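Local coordinates for uncharacterized protein C22E12.03c (Schizosaccharomyces pombe, PDB 4QYT) that converts methylglyoxal to D-lactate in one glutathione-independent step, which may detoxify endogenous glyoxals, and takes part in protection against reactive oxygen species, at residues A179-D182 / K183-V187; T160-G163 / P164-M168; A67-F70 / A71-D75; A86-L89 / S90-F94; A57-S60 / Y61-P65. All coordinates share one frame; numbering follows the deposited sequence.

Contact 1: residues A179-D182 / K183-V187; sequences ASKD and KYNAV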
loop_
_atom_site.group_PDB
_atom_site.type_symbol
_atom_site.label_atom_id
_atom_site.label_comp_id
_atom_site.label_asym_id
_atom_site.label_seq_id
_atom_site.Cartn_x
_atom_site.Cartn_y
_atom_site.Cartn_z
ATOM N N ALA A 179 16.006 -8.644 10.656
ATOM C CA ALA A 179 16.490 -7.444 11.297
ATOM C C ALA A 179 16.854 -7.741 12.736
ATOM O O ALA A 179 16.207 -8.534 13.420
ATOM C CB ALA A 179 15.444 -6.335 11.240
ATOM N N SER A 180 17.822 -6.991 13.238
ATOM C CA SER A 180 18.032 -6.969 14.693
ATOM C C SER A 180 16.750 -6.473 15.373
ATOM O O SER A 180 15.954 -5.710 14.794
ATOM C CB SER A 180 19.180 -6.054 15.085
ATOM O OG SER A 180 18.865 -4.710 14.788
ATOM N N LYS A 181 16.598 -6.816 16.650
ATOM C CA LYS A 181 15.473 -6.317 17.442
ATOM C C LYS A 181 15.498 -4.798 17.446
ATOM O O LYS A 181 14.461 -4.125 17.328
ATOM C CB LYS A 181 15.532 -6.875 18.872
ATOM C CG LYS A 181 14.352 -6.470 19.732
ATOM C CD LYS A 181 14.425 -7.115 21.107
ATOM C CE LYS A 181 13.200 -6.781 21.949
ATOM N NZ LYS A 181 12.009 -7.594 21.568
ATOM N N ASP A 182 16.687 -4.232 17.572
ATOM C CA ASP A 182 16.836 -2.790 17.580
ATOM C C ASP A 182 16.320 -2.137 16.294
ATOM O O ASP A 182 15.555 -1.162 16.342
ATOM C CB ASP A 182 18.278 -2.384 17.929
ATOM C CG ASP A 182 18.420 -0.900 18.198
ATOM O OD1 ASP A 182 18.314 -0.491 19.421
ATOM O OD2 ASP A 182 18.958 -0.228 17.294
ATOM N N LYS A 183 16.698 -2.693 15.150
ATOM C CA LYS A 183 16.250 -2.147 13.877
ATOM C C LYS A 183 14.770 -2.383 13.665
ATOM O O LYS A 183 14.045 -1.506 13.178
ATOM C CB LYS A 183 17.019 -2.779 12.730
ATOM C CG LYS A 183 16.305 -2.627 11.398
ATOM C CD LYS A 183 16.819 -1.410 10.661
ATOM C CE LYS A 183 18.272 -1.649 10.295
ATOM N NZ LYS A 183 18.770 -0.682 9.286
ATOM N N TYR A 184 14.329 -3.592 13.970
ATOM C CA TYR A 184 12.914 -3.907 13.882
ATOM C C TYR A 184 12.086 -2.899 14.658
ATOM O O TYR A 184 11.102 -2.324 14.163
ATOM C CB TYR A 184 12.640 -5.324 14.357
ATOM C CG TYR A 184 11.171 -5.656 14.302
ATOM C CD1 TYR A 184 10.577 -6.067 13.115
ATOM C CD2 TYR A 184 10.348 -5.493 15.380
ATOM C CE1 TYR A 184 9.215 -6.347 13.018
ATOM C CE2 TYR A 184 8.988 -5.700 15.284
ATOM C CZ TYR A 184 8.432 -6.175 14.107
ATOM O OH TYR A 184 7.066 -6.421 14.021
ATOM N N ASN A 185 12.496 -2.646 15.887
ATOM C CA ASN A 185 11.689 -1.791 16.751
ATOM C C ASN A 185 11.620 -0.360 16.218
ATOM O O ASN A 185 10.586 0.314 16.305
ATOM C CB ASN A 185 12.237 -1.786 18.183
ATOM C CG ASN A 185 11.924 -3.063 18.939
ATOM O OD1 ASN A 185 11.066 -3.865 18.552
ATOM N ND2 ASN A 185 12.625 -3.252 20.052
ATOM N N ALA A 186 12.730 0.121 15.685
ATOM C CA ALA A 186 12.795 1.471 15.162
ATOM C C ALA A 186 11.855 1.542 13.948
ATOM O O ALA A 186 11.109 2.530 13.775
ATOM C CB ALA A 186 14.195 1.812 14.731
ATOM N N VAL A 187 11.961 0.599 13.004
ATOM C CA VAL A 187 11.070 0.636 11.823
ATOM C C VAL A 187 9.632 0.575 12.292
ATOM O O VAL A 187 8.779 1.353 11.817
ATOM C CB VAL A 187 11.405 -0.482 10.833
ATOM C CG1 VAL A 187 10.361 -0.554 9.749
ATOM C CG2 VAL A 187 12.793 -0.240 10.236
HETATM O O HOH W 1 10.436 -6.340 19.177
#
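Ser180 caps the N-terminus of helix 181-190 by taking the amide hydrogen of Lys183 on its hydroxyl, with OG of Ser180 3.0 Å from N of Lys183 and the N-H pointing almost straight at it (161°). The hydroxyl lies between its own backbone N and carbonyl carbon (chi1 66°), which swings it over the first turn, where it also rests against CB of Lys183. The carbonyl of Ser180 starts the helical ladder: its O receives N of Tyr184 at 2.8 Å. Asn185 N and Ala186 N follow in the same i to i+4 pattern, bonding to the carbonyls of Lys181 and Asp182.

Before the cap, the methyl of Ala179 lies against the aliphatic start of Lys183, CB of Ala179 to CG of Lys183 being 3.8 Å, and near CB of Tyr184. On the outer face of the turn, Lys181 and Asn185 slant across each other, with CG of Lys181 3.7 Å from ND2 of Asn185. The lysine chain runs extended as far as CE and bends only at its last torsion (chi4 78°), and a water joins the two polar ends. It accepts from NZ of Lys181 at 3.1 Å and donates to OD1 of Asn185 at 2.6 Å.

Lys183 bends twice along its chain, and its ammonium group is bonded to the carbonyl of Ala30, just beyond helix 17-29. Tyr184 turns the other way and lies on Leu172, Leu175 and Glu176 of helix 167-178, while Val187 adds to the packing on Leu175, so this first turn is laid against the preceding helix.

Contact 2: residues T160-G163 / P164-M168; sequences TSQG and PGTAM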
loop_
_atom_site.group_PDB
_atom_site.type_symbol
_atom_site.label_atom_id
_atom_site.label_comp_id
_atom_site.label_asym_id
_atom_site.label_seq_id
_atom_site.Cartn_x
_atom_site.Cartn_y
_atom_site.Cartn_z
ATOM N N THR A 160 2.965 -16.709 5.652
ATOM C CA THR A 160 1.758 -16.492 4.855
ATOM C C THR A 160 0.796 -15.557 5.578
ATOM O O THR A 160 0.882 -15.375 6.795
ATOM C CB THR A 160 1.087 -17.825 4.462
ATOM O OG1 THR A 160 0.698 -18.558 5.624
ATOM C CG2 THR A 160 1.956 -18.639 3.555
ATOM N N SER A 161 -0.035 -14.867 4.802
ATOM C CA SER A 161 -0.913 -13.848 5.351
ATOM C C SER A 161 -2.157 -13.658 4.499
ATOM O O SER A 161 -2.245 -14.166 3.407
ATOM C CB SER A 161 -0.128 -12.561 5.484
ATOM O OG SER A 161 -0.767 -11.539 6.185
ATOM N N GLN A 162 -3.175 -13.023 5.067
ATOM C CA GLN A 162 -4.528 -13.127 4.535
ATOM C C GLN A 162 -4.891 -12.151 3.414
ATOM O O GLN A 162 -5.582 -12.540 2.462
ATOM C CB GLN A 162 -5.531 -12.961 5.675
ATOM C CG GLN A 162 -5.450 -14.105 6.687
ATOM C CD GLN A 162 -6.560 -14.078 7.698
ATOM O OE1 GLN A 162 -6.760 -13.086 8.395
ATOM N NE2 GLN A 162 -7.300 -15.185 7.786
ATOM N N GLY A 163 -4.581 -10.868 3.530
ATOM C CA GLY A 163 -5.195 -9.928 2.610
ATOM C C GLY A 163 -4.645 -8.543 2.700
ATOM O O GLY A 163 -3.683 -8.288 3.409
ATOM N N PRO A 164 -5.273 -7.607 1.983
ATOM C CA PRO A 164 -4.739 -6.250 2.011
ATOM C C PRO A 164 -4.662 -5.695 3.397
ATOM O O PRO A 164 -3.709 -5.016 3.730
ATOM C CB PRO A 164 -5.707 -5.465 1.114
ATOM C CG PRO A 164 -6.501 -6.455 0.415
ATOM C CD PRO A 164 -6.393 -7.776 1.046
ATOM N N GLY A 165 -5.639 -6.008 4.239
ATOM C CA GLY A 165 -5.619 -5.520 5.618
ATOM C C GLY A 165 -4.493 -6.044 6.471
ATOM O O GLY A 165 -4.192 -5.443 7.486
ATOM N N THR A 166 -3.885 -7.160 6.068
ATOM C CA THR A 166 -2.795 -7.755 6.845
ATOM C C THR A 166 -1.438 -7.546 6.174
ATOM O O THR A 166 -0.443 -8.075 6.685
ATOM C CB THR A 166 -3.022 -9.243 7.089
ATOM O OG1 THR A 166 -2.958 -9.955 5.857
ATOM C CG2 THR A 166 -4.331 -9.484 7.743
ATOM N N ALA A 167 -1.369 -6.721 5.127
ATOM C CA ALA A 167 -0.111 -6.559 4.403
ATOM C C ALA A 167 0.981 -5.926 5.252
ATOM O O ALA A 167 2.154 -6.298 5.129
ATOM C CB ALA A 167 -0.348 -5.806 3.134
ATOM N N MET A 168 0.620 -4.976 6.107
ATOM C CA MET A 168 1.608 -4.392 6.993
ATOM C C MET A 168 2.135 -5.403 8.020
ATOM O O MET A 168 3.339 -5.539 8.222
ATOM C CB MET A 168 1.064 -3.144 7.703
ATOM C CG MET A 168 0.809 -1.960 6.764
ATOM S SD MET A 168 2.292 -1.284 6.000
ATOM C CE MET A 168 3.009 -0.502 7.427
#
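The hydroxyl of Thr166 reaches back across the turn and joins two hydrogen bonds, one with Ser161 at the strand end and one with Gly163 in the turn itself. It donates to Ser161, with OG1 of Thr166 2.7 Å from OG of Ser161, and accepts from the backbone of Gly163, whose N lies 3.0 Å from OG1 of Thr166 on a nearly straight path (169°). A chi1 of 66° sets this oxygen between the backbone N and carbonyl carbon of Thr166 and aims it back at these two partners. Ser161 OG in turn is bonded to the carbonyl of Pro151, so a buried chain of polar atoms runs from Gly163 N through two hydroxyls to a neighbouring loop.

The backbone bonds close the turn. N of Thr166 meets O of Gly163 at 2.9 Å, approaching from above the carbonyl plane, and N of Ala167 bonds to O of Pro164 at 3.2 Å. Thr166 stands at the N-cap position of helix 167-178, but its side chain is engaged by Ser161 and Gly163 and makes no capping bond.

Van der Waals contact is slight: CB of Gln162 brushes OG1 of Thr166 at 4.0 Å. Pro164 lies against Glu19, an inferred active-site residue, and Gly163 is close to His133, another, so the turn forms part of the active-site surroundings.

The turn leads from strand 158-161, paired with strand 152-155, into helix 167-178, where Ala167 and Met168 lie on Ala22 of helix 17-29, and the second subunit packs its Arg29 on Pro164 and its Ser192 on Thr166.

Contact 3: residues A67-F70 / A71-D75; sequences ADDF and AKQYD. With EDO (1,2-ethanediol), chain F.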
loop_
_atom_site.group_PDB
_atom_site.type_symbol
_atom_site.label_atom_id
_atom_site.label_comp_id
_atom_site.label_asym_id
_atom_site.label_seq_id
_atom_site.Cartn_x
_atom_site.Cartn_y
_atom_site.Cartn_z
ATOM N N ALA A 67 16.867 -20.545 -11.113
ATOM C CA ALA A 67 16.583 -20.448 -9.691
ATOM C C ALA A 67 17.834 -20.470 -8.828
ATOM O O ALA A 67 17.915 -19.787 -7.794
ATOM C CB ALA A 67 15.573 -21.495 -9.253
ATOM N N ASP A 68 18.821 -21.298 -9.223
ATOM C CA ASP A 68 20.082 -21.281 -8.495
ATOM C C ASP A 68 20.725 -19.897 -8.585
ATOM O O ASP A 68 21.285 -19.413 -7.592
ATOM C CB ASP A 68 21.047 -22.333 -9.030
ATOM C CG ASP A 68 20.712 -23.762 -8.576
ATOM O OD1 ASP A 68 19.969 -23.934 -7.597
ATOM O OD2 ASP A 68 21.320 -24.701 -9.137
ATOM N N ASP A 69 20.654 -19.235 -9.757
ATOM C CA ASP A 69 21.222 -17.903 -9.854
ATOM C C ASP A 69 20.453 -16.908 -8.995
ATOM O O ASP A 69 21.018 -16.000 -8.379
ATOM C CB ASP A 69 21.366 -17.450 -11.302
ATOM C CG ASP A 69 22.386 -16.335 -11.416
ATOM O OD1 ASP A 69 23.576 -16.644 -11.215
ATOM O OD2 ASP A 69 22.008 -15.191 -11.688
ATOM N N PHE A 70 19.125 -17.067 -8.982
ATOM C CA PHE A 70 18.282 -16.269 -8.113
ATOM C C PHE A 70 18.729 -16.377 -6.670
ATOM O O PHE A 70 18.849 -15.376 -5.954
ATOM C CB PHE A 70 16.824 -16.700 -8.265
ATOM C CG PHE A 70 15.875 -15.855 -7.466
ATOM C CD1 PHE A 70 15.654 -16.099 -6.130
ATOM C CD2 PHE A 70 15.129 -14.876 -8.073
ATOM C CE1 PHE A 70 14.728 -15.368 -5.402
ATOM C CE2 PHE A 70 14.155 -14.163 -7.386
ATOM C CZ PHE A 70 13.948 -14.419 -6.052
ATOM N N ALA A 71 19.007 -17.606 -6.233
ATOM C CA ALA A 71 19.417 -17.833 -4.868
ATOM C C ALA A 71 20.787 -17.258 -4.536
ATOM O O ALA A 71 21.096 -16.975 -3.384
ATOM C CB ALA A 71 19.404 -19.328 -4.565
ATOM N N LYS A 72 21.599 -17.032 -5.563
ATOM C CA LYS A 72 22.861 -16.323 -5.382
ATOM C C LYS A 72 22.680 -14.815 -5.223
ATOM O O LYS A 72 23.581 -14.140 -4.747
ATOM C CB LYS A 72 23.785 -16.549 -6.572
ATOM C CG LYS A 72 24.285 -17.970 -6.701
ATOM C CD LYS A 72 25.081 -18.193 -7.975
ATOM C CE LYS A 72 25.519 -19.633 -8.176
ATOM N NZ LYS A 72 26.233 -19.754 -9.479
ATOM N N GLN A 73 21.539 -14.291 -5.617
ATOM C CA GLN A 73 21.260 -12.857 -5.613
ATOM C C GLN A 73 20.347 -12.404 -4.486
ATOM O O GLN A 73 20.456 -11.242 -4.057
ATOM C CB GLN A 73 20.645 -12.422 -6.948
ATOM C CG GLN A 73 21.567 -12.631 -8.130
ATOM C CD GLN A 73 20.976 -12.075 -9.407
ATOM O OE1 GLN A 73 20.574 -10.918 -9.471
ATOM N NE2 GLN A 73 20.902 -12.901 -10.448
ATOM N N TYR A 74 19.424 -13.244 -4.054
ATOM C CA TYR A 74 18.362 -12.848 -3.127
ATOM C C TYR A 74 18.280 -13.822 -1.983
ATOM O O TYR A 74 18.533 -15.019 -2.133
ATOM C CB TYR A 74 16.999 -12.774 -3.847
ATOM C CG TYR A 74 16.945 -11.763 -4.930
ATOM C CD1 TYR A 74 16.865 -10.400 -4.655
ATOM C CD2 TYR A 74 16.953 -12.137 -6.253
ATOM C CE1 TYR A 74 16.819 -9.456 -5.669
ATOM C CE2 TYR A 74 16.898 -11.216 -7.271
ATOM C CZ TYR A 74 16.864 -9.852 -6.978
ATOM O OH TYR A 74 16.814 -8.948 -8.021
ATOM N N ASP A 75 17.888 -13.298 -0.822
ATOM C CA ASP A 75 17.659 -14.092 0.377
ATOM C C ASP A 75 16.203 -14.247 0.757
ATOM O O ASP A 75 15.864 -15.151 1.533
ATOM C CB ASP A 75 18.425 -13.449 1.561
ATOM C CG ASP A 75 19.851 -13.208 1.221
ATOM O OD1 ASP A 75 20.551 -14.214 0.961
ATOM O OD2 ASP A 75 20.232 -12.036 1.028
HETATM C C1 EDO F . 18.002 -24.775 -10.206
HETATM O O1 EDO F . 18.429 -23.598 -10.913
HETATM C C2 EDO F . 16.921 -25.547 -10.938
HETATM O O2 EDO F . 15.621 -25.022 -10.612
HETATM O O HOH W 2 24.262 -19.218 -11.264
#
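Phe70 and Tyr74, four residues apart, cross at about a right angle as side chains, although their ring planes are inclined at only 44°. CD2 of Tyr74 sits over the centre of one face of the phenylalanine ring and approaches CE2 of Phe70 to 3.6 Å. CB of Tyr74 adds an off-centre CH-pi contact, 4.3 Å from the centroid of the Phe70 ring. With CG of Phe70 trans to its backbone N (chi1 -176°), the ring leans outward and toward the C-terminal end, where Tyr74 lies.

On the adjoining face of the helix, Asp69 crosses Gln73 obliquely, carboxylate and amide planes 71° apart. NE2 of Gln73 donates to OD2 of Asp69 at 2.8 Å, approaching from above the carboxylate plane, while the acceptor lies close to the plane of the amide. The second carboxylate oxygen serves a water, which donates to OD1 of Asp69 at 2.7 Å and accepts from NZ of Lys72, so the lysine is linked to Asp69 through solvent.

Phe70 O accepts from both Gln73 N and Tyr74 N. Near the start of the helix, O1 of a 1,2-ethanediol, probably from the crystallisation liquor, accepts from N of Asp68 at 2.9 Å.

Phe70 on the helix packs on Cys8 of strand 7-12 and on Val98 of helix 93-102; Tyr74, just after it, hydrogen-bonds through OH to Asp35. This is the layered alpha/beta packing of the DJ-1/PfpI fold, with a helix laid against the central sheet.

Contact 4: residues A86-L89 / S90-F94; sequences AKTL and STTPF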
loop_
_atom_site.group_PDB
_atom_site.type_symbol
_atom_site.label_atom_id
_atom_site.label_comp_id
_atom_site.label_asym_id
_atom_site.label_seq_id
_atom_site.Cartn_x
_atom_site.Cartn_y
_atom_site.Cartn_z
ATOM N N ALA A 86 -1.549 -13.312 -8.731
ATOM C CA ALA A 86 -1.264 -14.566 -8.047
ATOM C C ALA A 86 -1.411 -15.744 -9.014
ATOM O O ALA A 86 -0.671 -16.727 -8.860
ATOM C CB ALA A 86 -2.214 -14.734 -6.863
ATOM N N LYS A 87 -2.420 -15.722 -9.905
ATOM C CA LYS A 87 -2.569 -16.794 -10.872
ATOM C C LYS A 87 -1.286 -16.903 -11.678
ATOM O O LYS A 87 -0.706 -17.995 -11.808
ATOM C CB LYS A 87 -3.771 -16.529 -11.757
ATOM C CG LYS A 87 -3.930 -17.567 -12.859
ATOM C CD LYS A 87 -5.152 -17.303 -13.747
ATOM C CE LYS A 87 -5.691 -18.561 -14.392
ATOM N NZ LYS A 87 -4.609 -19.462 -14.880
ATOM N N THR A 88 -0.799 -15.775 -12.166
ATOM C CA THR A 88 0.417 -15.810 -12.967
ATOM C C THR A 88 1.616 -16.281 -12.155
ATOM O O THR A 88 2.339 -17.196 -12.548
ATOM C CB THR A 88 0.640 -14.437 -13.569
ATOM O OG1 THR A 88 -0.407 -14.205 -14.478
ATOM C CG2 THR A 88 1.958 -14.352 -14.256
ATOM N N LEU A 89 1.846 -15.659 -10.994
ATOM C CA LEU A 89 3.058 -16.001 -10.234
ATOM C C LEU A 89 3.041 -17.457 -9.788
ATOM O O LEU A 89 4.059 -18.154 -9.865
ATOM C CB LEU A 89 3.228 -15.030 -9.063
ATOM C CG LEU A 89 3.530 -13.581 -9.437
ATOM C CD1 LEU A 89 3.534 -12.701 -8.219
ATOM C CD2 LEU A 89 4.831 -13.449 -10.192
ATOM N N SER A 90 1.901 -17.909 -9.283
ATOM C CA SER A 90 1.791 -19.248 -8.721
ATOM C C SER A 90 1.989 -20.316 -9.800
ATOM O O SER A 90 2.327 -21.454 -9.451
ATOM C CB SER A 90 0.481 -19.480 -7.979
ATOM O OG SER A 90 -0.612 -19.481 -8.882
ATOM N N THR A 91 1.752 -19.986 -11.070
ATOM C CA THR A 91 1.841 -20.954 -12.147
ATOM C C THR A 91 3.069 -20.707 -13.009
ATOM O O THR A 91 3.188 -21.266 -14.094
ATOM C CB THR A 91 0.567 -20.930 -13.003
ATOM O OG1 THR A 91 0.383 -19.663 -13.641
ATOM C CG2 THR A 91 -0.649 -21.343 -12.197
ATOM N N THR A 92 4.040 -19.969 -12.480
ATOM C CA THR A 92 5.304 -19.781 -13.192
ATOM C C THR A 92 6.343 -20.710 -12.612
ATOM O O THR A 92 6.684 -20.562 -11.440
ATOM C CB THR A 92 5.753 -18.328 -13.039
ATOM O OG1 THR A 92 4.783 -17.445 -13.582
ATOM C CG2 THR A 92 7.045 -18.048 -13.742
ATOM N N PRO A 93 6.921 -21.644 -13.385
ATOM C CA PRO A 93 7.907 -22.553 -12.796
ATOM C C PRO A 93 9.050 -21.851 -12.109
ATOM O O PRO A 93 9.489 -22.330 -11.068
ATOM C CB PRO A 93 8.307 -23.446 -13.985
ATOM C CG PRO A 93 7.045 -23.491 -14.803
ATOM C CD PRO A 93 6.483 -22.096 -14.725
ATOM N N PHE A 94 9.557 -20.748 -12.671
ATOM C CA PHE A 94 10.662 -20.061 -12.023
ATOM C C PHE A 94 10.337 -19.707 -10.571
ATOM O O PHE A 94 11.173 -19.862 -9.675
ATOM C CB PHE A 94 10.998 -18.821 -12.811
ATOM C CG PHE A 94 12.150 -18.016 -12.253
ATOM C CD1 PHE A 94 13.437 -18.299 -12.656
ATOM C CD2 PHE A 94 11.969 -16.956 -11.368
ATOM C CE1 PHE A 94 14.506 -17.558 -12.195
ATOM C CE2 PHE A 94 13.044 -16.205 -10.906
ATOM C CZ PHE A 94 14.309 -16.497 -11.348
#
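Thr88 O is gripped by two donors that reach it from opposite faces of its carbonyl plane: OG1 of Thr92 at 2.7 Å and N of Thr91 at 3.2 Å. Both stand well out of that plane, one on each side. The threonine hydroxyl is placed by a chi1 of -60°, which turns OG1 away from the carbonyl carbon of Thr92 and back over the helix end.

Two further hydroxyls repeat the theme one and two residues earlier. OG of Ser90 gives its hydrogen to O of Ala86 at 2.8 Å, while N of Ser90 reaches the same oxygen from the other face of the carbonyl at 2.9 Å. OG1 of Thr91 donates to O of Lys87 at 2.7 Å, where the backbone N of Thr91 makes only a weak bond at 3.2 Å. N of Thr92 then closes on O of Leu89 from above the carbonyl plane.

Thr91 is the first residue to leave helical torsions, and helix 93-102 starts directly after Thr92. Leu89, on the inner side, packs on Phe10 and Ala12 of strand 7-12 and on Val39, whereas Ser90 O is taken up by Thr122 and Gln96.

Three successive hydroxyls thus donate to carbonyls in the last turns of helix 83-90. They supplement a sound backbone bond at Ala86, strengthen a weak one at Lys87 and join Thr91 N at Thr88, which would temper the partial negative charge expected at the helix C-terminus.

Contact 5: residues A57-S60 / Y61-P65; sequences ANRS and YKEIP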
loop_
_atom_site.group_PDB
_atom_site.type_symbol
_atom_site.label_atom_id
_atom_site.label_comp_id
_atom_site.label_asym_id
_atom_site.label_seq_id
_atom_site.Cartn_x
_atom_site.Cartn_y
_atom_site.Cartn_z
ATOM N N ALA A 57 8.503 -2.055 -12.898
ATOM C CA ALA A 57 9.285 -2.933 -12.056
ATOM C C ALA A 57 10.756 -2.641 -12.280
ATOM O O ALA A 57 11.173 -2.226 -13.359
ATOM C CB ALA A 57 8.977 -4.369 -12.355
ATOM N N ASN A 58 11.579 -2.963 -11.287
ATOM C CA ASN A 58 13.022 -2.779 -11.445
ATOM C C ASN A 58 13.666 -3.719 -12.447
ATOM O O ASN A 58 14.629 -3.354 -13.111
ATOM C CB ASN A 58 13.734 -3.014 -10.098
ATOM C CG ASN A 58 13.364 -2.053 -9.008
ATOM O OD1 ASN A 58 13.057 -2.461 -7.916
ATOM N ND2 ASN A 58 13.342 -0.771 -9.310
ATOM N N ARG A 59 13.186 -4.958 -12.459
ATOM C CA ARG A 59 13.756 -6.053 -13.237
ATOM C C ARG A 59 12.648 -6.872 -13.863
ATOM O O ARG A 59 11.535 -6.918 -13.342
ATOM C CB ARG A 59 14.629 -6.972 -12.378
ATOM C CG ARG A 59 15.703 -6.258 -11.586
ATOM C CD ARG A 59 16.652 -7.249 -10.928
ATOM N NE ARG A 59 17.432 -7.964 -11.928
ATOM C CZ ARG A 59 18.343 -8.875 -11.670
ATOM N NH1 ARG A 59 18.427 -9.410 -10.481
ATOM N NH2 ARG A 59 19.152 -9.263 -12.641
ATOM N N SER A 60 13.000 -7.578 -14.937
ATOM C CA SER A 60 12.250 -8.722 -15.398
ATOM C C SER A 60 12.905 -9.997 -14.893
ATOM O O SER A 60 14.122 -10.112 -14.886
ATOM C CB SER A 60 12.238 -8.758 -16.923
ATOM O OG SER A 60 11.741 -10.005 -17.371
ATOM N N TYR A 61 12.102 -11.007 -14.564
ATOM C CA TYR A 61 12.653 -12.287 -14.159
ATOM C C TYR A 61 13.501 -12.913 -15.260
ATOM O O TYR A 61 14.359 -13.744 -14.972
ATOM C CB TYR A 61 11.602 -13.272 -13.678
ATOM C CG TYR A 61 10.865 -14.041 -14.734
ATOM C CD1 TYR A 61 10.088 -13.441 -15.692
ATOM C CD2 TYR A 61 10.878 -15.423 -14.727
ATOM C CE1 TYR A 61 9.361 -14.168 -16.613
ATOM C CE2 TYR A 61 10.143 -16.164 -15.634
ATOM C CZ TYR A 61 9.410 -15.528 -16.603
ATOM O OH TYR A 61 8.663 -16.262 -17.513
ATOM N N LYS A 62 13.281 -12.517 -16.511
ATOM C CA LYS A 62 14.037 -13.073 -17.618
ATOM C C LYS A 62 15.509 -12.708 -17.563
ATOM O O LYS A 62 16.342 -13.308 -18.241
ATOM C CB LYS A 62 13.421 -12.667 -18.946
ATOM C CG LYS A 62 12.002 -13.183 -19.144
ATOM C CD LYS A 62 11.401 -12.922 -20.511
ATOM C CE LYS A 62 9.933 -13.351 -20.516
ATOM N NZ LYS A 62 9.150 -12.857 -21.671
ATOM N N GLU A 63 15.835 -11.724 -16.731
ATOM C CA GLU A 63 17.222 -11.329 -16.474
ATOM C C GLU A 63 17.995 -12.341 -15.648
ATOM O O GLU A 63 19.229 -12.229 -15.518
ATOM C CB GLU A 63 17.307 -9.994 -15.744
ATOM C CG GLU A 63 16.747 -8.826 -16.523
ATOM C CD GLU A 63 16.555 -7.599 -15.675
ATOM O OE1 GLU A 63 17.335 -7.383 -14.716
ATOM O OE2 GLU A 63 15.606 -6.825 -15.959
ATOM N N ILE A 64 17.308 -13.265 -14.996
ATOM C CA ILE A 64 17.895 -14.151 -14.009
ATOM C C ILE A 64 17.878 -15.552 -14.589
ATOM O O ILE A 64 16.812 -16.060 -14.874
ATOM C CB ILE A 64 17.127 -14.085 -12.676
ATOM C CG1 ILE A 64 17.057 -12.640 -12.169
ATOM C CG2 ILE A 64 17.802 -14.989 -11.661
ATOM C CD1 ILE A 64 16.040 -12.429 -11.055
ATOM N N PRO A 65 19.058 -16.170 -14.842
ATOM C CA PRO A 65 19.069 -17.324 -15.741
ATOM C C PRO A 65 18.532 -18.592 -15.142
ATOM O O PRO A 65 18.244 -19.524 -15.891
ATOM C CB PRO A 65 20.531 -17.433 -16.151
ATOM C CG PRO A 65 21.294 -16.796 -15.025
ATOM C CD PRO A 65 20.419 -15.628 -14.641
HETATM O O HOH W 3 20.620 -11.714 -13.168
#
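Ser60 ends the short strand 59-60, and the chain then turns at once into a single 3-10 turn over residues 61-63. N of Glu63 bonds to O of Ser60 at 3.0 Å, and Ile64 N does likewise with Tyr61 O. The serine hydroxyl holds the start of this turn, for OG of Ser60 accepts from N of Lys62 at 3.1 Å in an ST turn; its torsion lays it beside its own carbonyl carbon, facing the turn.

Glu63 folds back over the strand end and its two carboxylate oxygens take separate partners. OE2 of Glu63 receives N of Ser60 at 2.9 Å from well above the carboxylate plane. OE1 of Glu63 makes a salt bridge with NE of Arg59 at 2.8 Å, the N-H aimed straight at it (168°), with a weak second bond from NH2.

Strand 59-60 is an outermost strand of the central sheet within this chain, paired in parallel with strand 34-39 through backbone bonds of Arg59 to Ser36 and Tyr38. With helix 67-73 and strand 76-79 it forms a beta-alpha-beta crossover of the DJ-1/PfpI fold, both strands parallel in the sheet, and the 3-10 turn opens the connection.

OE1 of Glu63 lies in the guanidinium plane of Arg59, though the carboxylate and guanidinium planes are 53° apart, and CG1 of Ile64 sits 3.6 Å above one face of the Arg59 guanidinium, offset to its rim. A bend at chi3 (67°) brings the arginine group round to this position. Water bridges NH2 of Arg59 and O of Glu63.

Overall arrangement
Contacts 3, 4 and 5 form one connected cluster. Arg59 NH1 of contact 5 probably donates to Gln73 OE1 of contact 3 at 2.8 Å and to Tyr74 OH at 3.0 Å. Phe94 of contact 4 packs on Phe70, its CZ 3.7 Å from CD2 of Phe70, and also on Tyr61 and Ile64 of contact 5. Contact 2 lies apart, its centre 25 Å from those of contacts 3 and 5 and 19 Å from that of contact 4, and is the nearest to the inferred active site, with Pro164 about 3 Å from Glu19 between side chains; Ala86 of contact 4 is about 7 Å from Glu19. Contact 1 follows contact 2 one helix later, centres 21 Å apart, away from the active site.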